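Local structure of putative branched-chain amino acid transport system substrate-binding protein (Rhodopseudomonas palustris, 3TX6) at residues Q117-M122 against Q221-A226; K124-H129 against D149-D154; S77-T82 against S144-D149. The protein probably serves as the periplasmic substrate-binding component of an ABC transporter for lignin-derived aromatic acids, and is bound here to 3-(4-hydroxy-phenyl)pyruvic acid. All blocks are in the same frame, centred on the assembly; numbering follows the deposited sequence. Where two conformers were deposited one is given.

The three contacts line or back the cleft of a two-lobed binding protein that holds 3-(4-hydroxy-phenyl)pyruvic acid (ENO). Interaction 1 meets the phenol ring through His-223 and Gly-224, and interaction 3 grips the pyruvate end through Thr-79 and Tyr-147; their centres lie about 13 Å apart. They are joined directly by a probable hydrogen bond of 2.8 Å between Thr-222 OG1 and Tyr-147 OH. Interaction 2 sits behind them, its centre about 8 Å from that of interaction 1. There Trp-151 packs against both segments of interaction 1, with CE2 at 3.2 Å from Thr-222 CG2. Interactions 1 and 2 share helix 119-130, and interactions 2 and 3 share helix 146-161.

Interaction 1 (Q117-M122 against Q221-A226); sequences QPIPIM and QTHGAA. With ENO (3-(4-hydroxy-phenyl)pyruvic acid), chain D.
His-223 NE2 donates to the backbone O of Gln-117 at 2.8 Å, with an N-H...O angle of 152°, the carbonyl oxygen lying 17° out of the imidazole plane. His-223 CG lies between its backbone N and carbonyl carbon (chi1 53°), which projects the ring toward Gln-117 and Met-122. The imidazole is sandwiched. Over the centre of one face lies Met-122 CG, a CH-pi contact 3.5 Å from the centroid, with the selenium of this selenomethionine farther off above it. The opposite face receives ENO C6, 3.6 Å above the plane. Ile-119 CD1 meets the ring edge near His-223 CE1, while Gln-117 OE1 approaches His-223 CD2 at 3.4 Å. The Gln-117 amide is held elsewhere, NE2 by Ser-347 O and OE1 by Gln-282 NE2. Gly-224 CA lies 3.3 Å from ENO C5, where a side chain would crowd the ligand. With an alanine in place of His-223, the Gln-117 carbonyl would probably lose its donor and a gap would open between Met-122 and the phenol ring. Residues 117-118 lead from one lobe into helix 119-130 of the other; the histidine ties this connection to the loop after strand 218-221, beside the ligand cleft of a type I periplasmic binding protein fold.

Interaction 2 (K124-H129 against D149-D154); sequences KVLYEH and DLWFND
The short helical segments 124-129 and 149-154 run in broadly the same direction, their axes inclined at 41° and 12.3 Å apart at closest approach, a wide spacing bridged by long side chains. They belong to the helices that precede and follow strand 137-143 in the alpha/beta lobe of the periplasmic binding protein fold built on the seven-stranded sheet. The polar link is Tyr-127 OH, which donates to Asp-154 OD2 at 2.7 Å. The hydroxyl reaches the oxygen on its anti side and 28° out of the carboxylate plane. OD2 lies at the edge of the tyrosine ring, near its plane, and is also 3.1 Å from Tyr-127 CE2. The carboxylate is turned only moderately from the ring, and its second oxygen, OD1, is taken by Gln-158 NE2 one helical turn further on. Both oxygens of this buried acid thus have a donor, which probably helps to stabilise its negative charge. Asp-154 reaches across because its CG stands anti to the backbone N (chi1 -178°). Beside this pair the contact is apolar. Leu-126, whose other neighbours include Ala-244 of the central sheet, meets the six-membered end of the Trp-151 indole, the two side chains crossing at about a right angle. The indole extends from here toward the ligand cleft: it also touches Ile-119, Met-122, Thr-222 and His-223, and packs edge-to-face with Tyr-147, its side chain being about 6 Å from ENO. Trp-151 is thus a second-shell residue behind the pocket. The polar and apolar halves adjoin at the rim of the indole, where Tyr-127 OH approaches Trp-151 CZ3 at 3.9 Å near the ring plane, while Leu-126 CD1 reaches Trp-151 CH2 at 4.0 Å.

Interaction 3 (S77-T82 against S144-D149); sequences SVTPPT and SDSYGD. With ENO (3-(4-hydroxy-phenyl)pyruvic acid), chain D.
The ligand pocket between the two lobes of this type I periplasmic binding protein fold is closed here by the N-terminal ends of helices 79-92 and 146-161, one from each lobe. Thr-79 N donates to carboxylate oxygen O2 of ENO at 2.8 Å, almost straight at 170°. This N-H belongs to the first turn of its helix, so the helix end would be expected to favour the negative charge. Thr-79 OG1 lies 2.9 Å from the keto oxygen O4 of ENO, but its single proton may instead serve Pro-101 O. The same OG1 is 3.7 Å from Tyr-147 CD1, a contact between the lobes beside the ligand. Tyr-147 presents one ring face to the pyruvate end; a chi1 of -178° turns CG directly opposite the backbone N and lays the ring against the ligand, and its hydroxyl is anchored by Thr-222. Pro-80 CG packs across Asp-145 OD2 at 3.9 Å. That carboxylate forms a salt bridge with Arg-174 NE, and Arg-174 NH1 in turn binds ENO, so the aspartate probably positions a first-shell arginine. Asp-145 is also the N-cap of helix 146-161, its OD1 accepting weak bonds from Tyr-147 N and Gly-148 N. Val-78 CG1 touches ENO O1 at 3.5 Å, and ENO C2 rests 3.6 Å above the Tyr-147 ring plane, offset toward the rim.

Interaction 1 (Q117-M122 against Q221-A226)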
loop_
_atom_site.group_PDB
_atom_site.type_symbol
_atom_site.label_atom_id
_atom_site.label_comp_id
_atom_site.label_asym_id
_atom_site.label_seq_id
_atom_site.Cartn_x
_atom_site.Cartn_y
_atom_site.Cartn_z
ATOM N N GLN A 117 1.777 -2.428 -3.929
ATOM C CA GLN A 117 2.887 -2.785 -4.731
ATOM C C GLN A 117 4.088 -3.197 -3.854
ATOM O O GLN A 117 4.383 -2.550 -2.861
ATOM C CB GLN A 117 3.304 -1.623 -5.623
ATOM C CG GLN A 117 2.249 -1.235 -6.667
ATOM C CD GLN A 117 1.108 -0.380 -6.136
ATOM O OE1 GLN A 117 1.115 0.017 -4.973
ATOM N NE2 GLN A 117 0.135 -0.056 -7.014
ATOM N N PRO A 118 4.779 -4.293 -4.238
ATOM C CA PRO A 118 5.975 -4.691 -3.515
ATOM C C PRO A 118 7.063 -3.673 -3.643
ATOM O O PRO A 118 7.172 -2.977 -4.668
ATOM C CB PRO A 118 6.345 -6.032 -4.148
ATOM C CG PRO A 118 5.811 -5.981 -5.521
ATOM C CD PRO A 118 4.547 -5.138 -5.421
ATOM N N ILE A 119 7.825 -3.510 -2.582
ATOM C CA ILE A 119 8.881 -2.518 -2.577
ATOM C C ILE A 119 9.797 -2.576 -3.810
ATOM O O ILE A 119 10.074 -1.524 -4.346
ATOM C CB ILE A 119 9.665 -2.539 -1.258
ATOM C CG1 ILE A 119 8.991 -1.677 -0.180
ATOM C CG2 ILE A 119 11.116 -2.047 -1.413
ATOM C CD1 ILE A 119 7.587 -2.076 0.157
ATOM N N PRO A 120 10.207 -3.777 -4.295
ATOM C CA PRO A 120 11.142 -3.747 -5.447
ATOM C C PRO A 120 10.559 -3.162 -6.709
ATOM O O PRO A 120 11.312 -2.582 -7.485
ATOM C CB PRO A 120 11.586 -5.207 -5.592
ATOM C CG PRO A 120 11.520 -5.696 -4.167
ATOM C CD PRO A 120 10.258 -5.071 -3.608
ATOM N N ILE A 121 9.251 -3.275 -6.925
ATOM C CA ILE A 121 8.643 -2.672 -8.095
ATOM C C ILE A 121 8.703 -1.149 -7.971
ATOM O O ILE A 121 9.022 -0.435 -8.932
ATOM C CB ILE A 121 7.206 -3.207 -8.353
ATOM C CG1 ILE A 121 7.216 -4.689 -8.825
ATOM C CG2 ILE A 121 6.412 -2.274 -9.265
ATOM C CD1 ILE A 121 5.823 -5.313 -9.071
HETATM N N MSE A 122 8.467 -0.639 -6.771
HETATM C CA MSE A 122 8.479 0.797 -6.540
HETATM C C MSE A 122 9.886 1.354 -6.525
HETATM O O MSE A 122 10.151 2.422 -7.099
HETATM C CB MSE A 122 7.627 1.120 -5.284
HETATM C CG MSE A 122 6.169 0.596 -5.409
HETATM SE SE MSE A 122 5.357 0.975 -7.104
HETATM C CE MSE A 122 3.774 1.986 -6.548
ATOM N N GLN A 221 10.185 9.816 -3.084
ATOM C CA GLN A 221 9.238 9.368 -2.054
ATOM C C GLN A 221 8.675 8.032 -2.456
ATOM O O GLN A 221 8.466 7.766 -3.677
ATOM C CB GLN A 221 8.082 10.361 -1.808
ATOM C CG GLN A 221 8.472 11.672 -1.141
ATOM C CD GLN A 221 8.658 11.570 0.364
ATOM O OE1 GLN A 221 8.233 10.581 0.976
ATOM N NE2 GLN A 221 9.235 12.604 0.990
ATOM N N THR A 222 8.374 7.220 -1.426
ATOM C CA THR A 222 7.701 5.956 -1.638
ATOM C C THR A 222 6.196 6.086 -1.805
ATOM O O THR A 222 5.620 7.153 -1.625
ATOM C CB THR A 222 7.950 4.995 -0.459
ATOM O OG1 THR A 222 7.200 5.374 0.715
ATOM C CG2 THR A 222 9.449 4.882 -0.107
ATOM N N HIS A 223 5.566 4.958 -2.138
ATOM C CA HIS A 223 4.127 4.913 -2.343
ATOM C C HIS A 223 3.350 5.069 -1.044
ATOM O O HIS A 223 2.155 5.308 -1.086
ATOM C CB HIS A 223 3.676 3.709 -3.169
ATOM C CG HIS A 223 4.161 2.351 -2.666
ATOM N ND1 HIS A 223 5.382 2.139 -2.115
ATOM C CD2 HIS A 223 3.577 1.090 -2.820
ATOM C CE1 HIS A 223 5.503 0.790 -1.867
ATOM N NE2 HIS A 223 4.405 0.178 -2.297
ATOM N N GLY A 224 4.039 4.978 0.100
ATOM C CA GLY A 224 3.462 5.339 1.394
ATOM C C GLY A 224 3.121 6.804 1.532
ATOM O O GLY A 224 2.398 7.169 2.497
ATOM N N ALA A 225 3.557 7.625 0.559
ATOM C CA ALA A 225 3.273 9.062 0.555
ATOM C C ALA A 225 2.147 9.488 -0.416
ATOM O O ALA A 225 1.839 10.661 -0.467
ATOM C CB ALA A 225 4.566 9.878 0.226
ATOM N N ALA A 226 1.553 8.575 -1.194
ATOM C CA ALA A 226 0.717 8.923 -2.361
ATOM C C ALA A 226 -0.743 9.248 -1.970
ATOM O O ALA A 226 -1.705 8.516 -2.278
ATOM C CB ALA A 226 0.786 7.807 -3.418
HETATM O O4 ENO D . 3.265 0.031 4.959
HETATM C C9 ENO D . 0.969 1.525 2.927
HETATM C C8 ENO D . 0.428 1.260 1.686
HETATM C C7 ENO D . 1.185 1.426 0.516
HETATM C C6 ENO D . 2.517 1.768 0.640
HETATM C C5 ENO D . 3.073 2.057 1.883
HETATM C C4 ENO D . 2.305 1.924 3.053
HETATM O O3 ENO D . 0.596 1.120 -0.705
HETATM C C3 ENO D . 2.868 2.296 4.395
HETATM C C2 ENO D . 3.415 1.227 5.261
HETATM C C1 ENO D . 4.011 1.634 6.525
HETATM O O2 ENO D . 4.425 0.735 7.287
HETATM O O1 ENO D . 4.112 2.859 6.834
#

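Interaction 2 (K124-H129 against D149-D154)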
loop_
_atom_site.group_PDB
_atom_site.type_symbol
_atom_site.label_atom_id
_atom_site.label_comp_id
_atom_site.label_asym_id
_atom_site.label_seq_id
_atom_site.Cartn_x
_atom_site.Cartn_y
_atom_site.Cartn_z
ATOM N N LYS A 124 12.402 0.149 -8.244
ATOM C CA LYS A 124 12.919 0.162 -9.623
ATOM C C LYS A 124 12.485 1.399 -10.375
ATOM O O LYS A 124 13.307 1.991 -11.087
ATOM C CB LYS A 124 12.473 -1.091 -10.377
ATOM C CG LYS A 124 13.102 -1.256 -11.769
ATOM C CD LYS A 124 12.746 -2.624 -12.399
ATOM C CE LYS A 124 13.325 -2.805 -13.811
ATOM N NZ LYS A 124 13.048 -4.151 -14.434
ATOM N N VAL A 125 11.222 1.811 -10.222
ATOM C CA VAL A 125 10.735 2.971 -10.968
ATOM C C VAL A 125 11.452 4.233 -10.490
ATOM O O VAL A 125 11.778 5.131 -11.271
ATOM C CB VAL A 125 9.173 3.075 -11.035
ATOM C CG1 VAL A 125 8.534 3.712 -9.785
ATOM C CG2 VAL A 125 8.757 3.824 -12.274
ATOM N N LEU A 126 11.743 4.325 -9.216
ATOM C CA LEU A 126 12.463 5.480 -8.685
ATOM C C LEU A 126 13.920 5.490 -9.109
ATOM O O LEU A 126 14.443 6.530 -9.529
ATOM C CB LEU A 126 12.396 5.503 -7.169
ATOM C CG LEU A 126 10.994 5.642 -6.518
ATOM C CD1 LEU A 126 11.115 5.480 -4.991
ATOM C CD2 LEU A 126 10.345 6.973 -6.893
ATOM N N TYR A 127 14.583 4.346 -8.998
ATOM C CA TYR A 127 16.006 4.274 -9.358
ATOM C C TYR A 127 16.216 4.476 -10.877
ATOM O O TYR A 127 17.222 5.046 -11.288
ATOM C CB TYR A 127 16.686 2.977 -8.900
ATOM C CG TYR A 127 16.315 2.504 -7.497
ATOM C CD1 TYR A 127 16.104 3.408 -6.480
ATOM C CD2 TYR A 127 16.182 1.145 -7.196
ATOM C CE1 TYR A 127 15.712 2.994 -5.225
ATOM C CE2 TYR A 127 15.811 0.723 -5.927
ATOM C CZ TYR A 127 15.562 1.659 -4.955
ATOM O OH TYR A 127 15.172 1.305 -3.675
ATOM N N GLU A 128 15.304 3.980 -11.690
ATOM C CA GLU A 128 15.372 4.182 -13.137
ATOM C C GLU A 128 15.398 5.658 -13.438
ATOM O O GLU A 128 16.184 6.111 -14.256
ATOM C CB GLU A 128 14.218 3.514 -13.895
ATOM C CG GLU A 128 14.381 2.001 -14.045
ATOM C CD GLU A 128 13.170 1.297 -14.669
ATOM O OE1 GLU A 128 12.082 1.921 -14.756
ATOM O OE2 GLU A 128 13.314 0.108 -15.079
ATOM N N HIS A 129 14.484 6.401 -12.803
ATOM C CA HIS A 129 14.459 7.835 -12.951
ATOM C C HIS A 129 15.719 8.490 -12.494
ATOM O O HIS A 129 16.237 9.388 -13.200
ATOM C CB HIS A 129 13.266 8.413 -12.223
ATOM C CG HIS A 129 13.095 9.869 -12.436
ATOM N ND1 HIS A 129 13.714 10.794 -11.674
ATOM C CD2 HIS A 129 12.345 10.562 -13.388
ATOM C CE1 HIS A 129 13.375 12.032 -12.135
ATOM N NE2 HIS A 129 12.510 11.877 -13.153
ATOM N N ASP A 149 13.335 -0.839 6.706
ATOM C CA ASP A 149 14.305 -1.851 6.340
ATOM C C ASP A 149 14.049 -2.387 4.944
ATOM O O ASP A 149 14.993 -2.533 4.144
ATOM C CB ASP A 149 14.229 -3.048 7.320
ATOM C CG ASP A 149 14.768 -2.724 8.733
ATOM O OD1 ASP A 149 15.407 -1.663 8.926
ATOM O OD2 ASP A 149 14.529 -3.536 9.669
ATOM N N LEU A 150 12.800 -2.713 4.629
ATOM C CA LEU A 150 12.534 -3.244 3.283
ATOM C C LEU A 150 13.034 -2.228 2.234
ATOM O O LEU A 150 13.641 -2.588 1.231
ATOM C CB LEU A 150 11.066 -3.468 3.028
ATOM C CG LEU A 150 10.405 -4.664 3.677
ATOM C CD1 LEU A 150 8.881 -4.492 3.690
ATOM C CD2 LEU A 150 10.829 -5.922 2.931
ATOM N N TRP A 151 12.797 -0.955 2.481
ATOM C CA TRP A 151 13.180 0.102 1.509
ATOM C C TRP A 151 14.658 0.298 1.440
ATOM O O TRP A 151 15.239 0.373 0.340
ATOM C CB TRP A 151 12.464 1.392 1.854
ATOM C CG TRP A 151 11.155 1.497 1.107
ATOM C CD1 TRP A 151 9.857 1.424 1.602
ATOM C CD2 TRP A 151 11.037 1.740 -0.304
ATOM N NE1 TRP A 151 8.962 1.584 0.595
ATOM C CE2 TRP A 151 9.632 1.743 -0.611
ATOM C CE3 TRP A 151 11.959 1.906 -1.342
ATOM C CZ2 TRP A 151 9.164 1.995 -1.893
ATOM C CZ3 TRP A 151 11.464 2.152 -2.610
ATOM C CH2 TRP A 151 10.105 2.180 -2.882
ATOM N N PHE A 152 15.293 0.365 2.604
ATOM C CA PHE A 152 16.756 0.456 2.604
ATOM C C PHE A 152 17.400 -0.745 1.938
ATOM O O PHE A 152 18.313 -0.571 1.151
ATOM C CB PHE A 152 17.359 0.671 3.985
ATOM C CG PHE A 152 18.842 0.847 3.948
ATOM C CD1 PHE A 152 19.407 1.969 3.341
ATOM C CD2 PHE A 152 19.670 -0.104 4.497
ATOM C CE1 PHE A 152 20.775 2.121 3.277
ATOM C CE2 PHE A 152 21.039 0.053 4.452
ATOM C CZ PHE A 152 21.588 1.167 3.847
ATOM N N ASN A 153 16.956 -1.947 2.266
ATOM C CA ASN A 153 17.561 -3.120 1.688
ATOM C C ASN A 153 17.433 -3.135 0.168
ATOM O O ASN A 153 18.358 -3.575 -0.543
ATOM C CB ASN A 153 16.947 -4.380 2.260
ATOM C CG ASN A 153 17.276 -4.592 3.710
ATOM O OD1 ASN A 153 18.171 -3.952 4.268
ATOM N ND2 ASN A 153 16.565 -5.535 4.322
ATOM N N ASP A 154 16.302 -2.652 -0.320
ATOM C CA ASP A 154 16.072 -2.579 -1.753
ATOM C C ASP A 154 17.009 -1.535 -2.399
ATOM O O ASP A 154 17.557 -1.773 -3.497
ATOM C CB ASP A 154 14.594 -2.247 -2.051
ATOM C CG ASP A 154 14.294 -2.215 -3.543
ATOM O OD1 ASP A 154 14.313 -3.308 -4.138
ATOM O OD2 ASP A 154 14.087 -1.097 -4.123
#

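Interaction 3 (S77-T82 against S144-D149)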
loop_
_atom_site.group_PDB
_atom_site.type_symbol
_atom_site.label_atom_id
_atom_site.label_comp_id
_atom_site.label_asym_id
_atom_site.label_seq_id
_atom_site.Cartn_x
_atom_site.Cartn_y
_atom_site.Cartn_z
ATOM N N SER A 77 -3.207 -0.922 7.857
ATOM C CA SER A 77 -2.854 0.236 7.036
ATOM C C SER A 77 -1.337 0.464 6.900
ATOM O O SER A 77 -0.872 1.161 6.003
ATOM C CB SER A 77 -3.495 1.507 7.622
ATOM O OG SER A 77 -4.921 1.386 7.647
ATOM N N VAL A 78 -0.596 -0.032 7.877
ATOM C CA VAL A 78 0.852 0.150 7.958
ATOM C C VAL A 78 1.459 -1.211 8.309
ATOM O O VAL A 78 0.735 -2.135 8.706
ATOM C CB VAL A 78 1.278 1.294 8.901
ATOM C CG1 VAL A 78 0.939 2.653 8.287
ATOM C CG2 VAL A 78 0.660 1.109 10.299
ATOM N N THR A 79 2.769 -1.337 8.082
ATOM C CA THR A 79 3.404 -2.658 8.131
ATOM C C THR A 79 3.344 -3.374 9.478
ATOM O O THR A 79 2.986 -4.551 9.490
ATOM C CB THR A 79 4.840 -2.621 7.554
ATOM O OG1 THR A 79 4.756 -2.178 6.191
ATOM C CG2 THR A 79 5.510 -3.984 7.638
ATOM N N PRO A 80 3.645 -2.702 10.601
ATOM C CA PRO A 80 3.694 -3.475 11.859
ATOM C C PRO A 80 2.363 -4.190 12.219
ATOM O O PRO A 80 2.377 -5.383 12.511
ATOM C CB PRO A 80 4.147 -2.424 12.904
ATOM C CG PRO A 80 4.994 -1.496 12.071
ATOM C CD PRO A 80 4.190 -1.361 10.795
ATOM N N PRO A 81 1.230 -3.497 12.160
ATOM C CA PRO A 81 -0.015 -4.240 12.458
ATOM C C PRO A 81 -0.372 -5.284 11.358
ATOM O O PRO A 81 -1.112 -6.241 11.613
ATOM C CB PRO A 81 -1.057 -3.136 12.546
ATOM C CG PRO A 81 -0.501 -2.003 11.767
ATOM C CD PRO A 81 0.992 -2.072 11.993
ATOM N N THR A 82 0.085 -5.066 10.116
ATOM C CA THR A 82 -0.205 -5.972 9.000
ATOM C C THR A 82 0.528 -7.301 9.210
ATOM O O THR A 82 -0.038 -8.398 8.957
ATOM C CB THR A 82 0.174 -5.336 7.654
ATOM O OG1 THR A 82 -0.601 -4.161 7.478
ATOM C CG2 THR A 82 -0.098 -6.260 6.450
ATOM N N SER A 144 12.941 3.328 11.310
ATOM C CA SER A 144 13.713 2.309 12.034
ATOM C C SER A 144 12.822 1.090 12.346
ATOM O O SER A 144 12.682 0.668 13.487
ATOM C CB SER A 144 14.314 2.909 13.312
ATOM O OG SER A 144 13.319 3.522 14.105
ATOM N N ASP A 145 12.168 0.549 11.331
ATOM C CA ASP A 145 11.362 -0.688 11.505
ATOM C C ASP A 145 11.295 -1.451 10.162
ATOM O O ASP A 145 11.978 -1.074 9.227
ATOM C CB ASP A 145 9.991 -0.366 12.118
ATOM C CG ASP A 145 9.027 0.351 11.165
ATOM O OD1 ASP A 145 9.278 0.455 9.970
ATOM O OD2 ASP A 145 8.024 0.887 11.658
ATOM N N SER A 146 10.470 -2.489 10.087
ATOM C CA SER A 146 10.453 -3.397 8.933
ATOM C C SER A 146 10.205 -2.663 7.614
ATOM O O SER A 146 10.852 -2.963 6.612
ATOM C CB SER A 146 9.437 -4.526 9.136
ATOM O OG SER A 146 8.143 -4.019 9.412
ATOM N N TYR A 147 9.296 -1.688 7.612
ATOM C CA TYR A 147 9.013 -0.929 6.389
ATOM C C TYR A 147 10.256 -0.155 5.944
ATOM O O TYR A 147 10.627 -0.184 4.759
ATOM C CB TYR A 147 7.838 0.045 6.594
ATOM C CG TYR A 147 7.463 0.840 5.338
ATOM C CD1 TYR A 147 6.748 0.253 4.282
ATOM C CD2 TYR A 147 7.867 2.173 5.187
ATOM C CE1 TYR A 147 6.430 0.977 3.145
ATOM C CE2 TYR A 147 7.531 2.905 4.045
ATOM C CZ TYR A 147 6.845 2.298 3.010
ATOM O OH TYR A 147 6.486 2.975 1.866
ATOM N N GLY A 148 10.877 0.574 6.866
ATOM C CA GLY A 148 12.129 1.274 6.522
ATOM C C GLY A 148 13.279 0.358 6.114
ATOM O O GLY A 148 14.067 0.718 5.259
ATOM N N ASP A 149 13.335 -0.839 6.706
ATOM C CA ASP A 149 14.305 -1.851 6.340
ATOM C C ASP A 149 14.049 -2.387 4.944
ATOM O O ASP A 149 14.993 -2.533 4.144
ATOM C CB ASP A 149 14.229 -3.048 7.320
ATOM C CG ASP A 149 14.768 -2.724 8.733
ATOM O OD1 ASP A 149 15.407 -1.663 8.926
ATOM O OD2 ASP A 149 14.529 -3.536 9.669
HETATM O O4 ENO D . 3.265 0.031 4.959
HETATM C C9 ENO D . 0.969 1.525 2.927
HETATM C C8 ENO D . 0.428 1.260 1.686
HETATM C C7 ENO D . 1.185 1.426 0.516
HETATM C C6 ENO D . 2.517 1.768 0.640
HETATM C C5 ENO D . 3.073 2.057 1.883
HETATM C C4 ENO D . 2.305 1.924 3.053
HETATM O O3 ENO D . 0.596 1.120 -0.705
HETATM C C3 ENO D . 2.868 2.296 4.395
HETATM C C2 ENO D . 3.415 1.227 5.261
HETATM C C1 ENO D . 4.011 1.634 6.525
HETATM O O2 ENO D . 4.425 0.735 7.287
HETATM O O1 ENO D . 4.112 2.859 6.834
#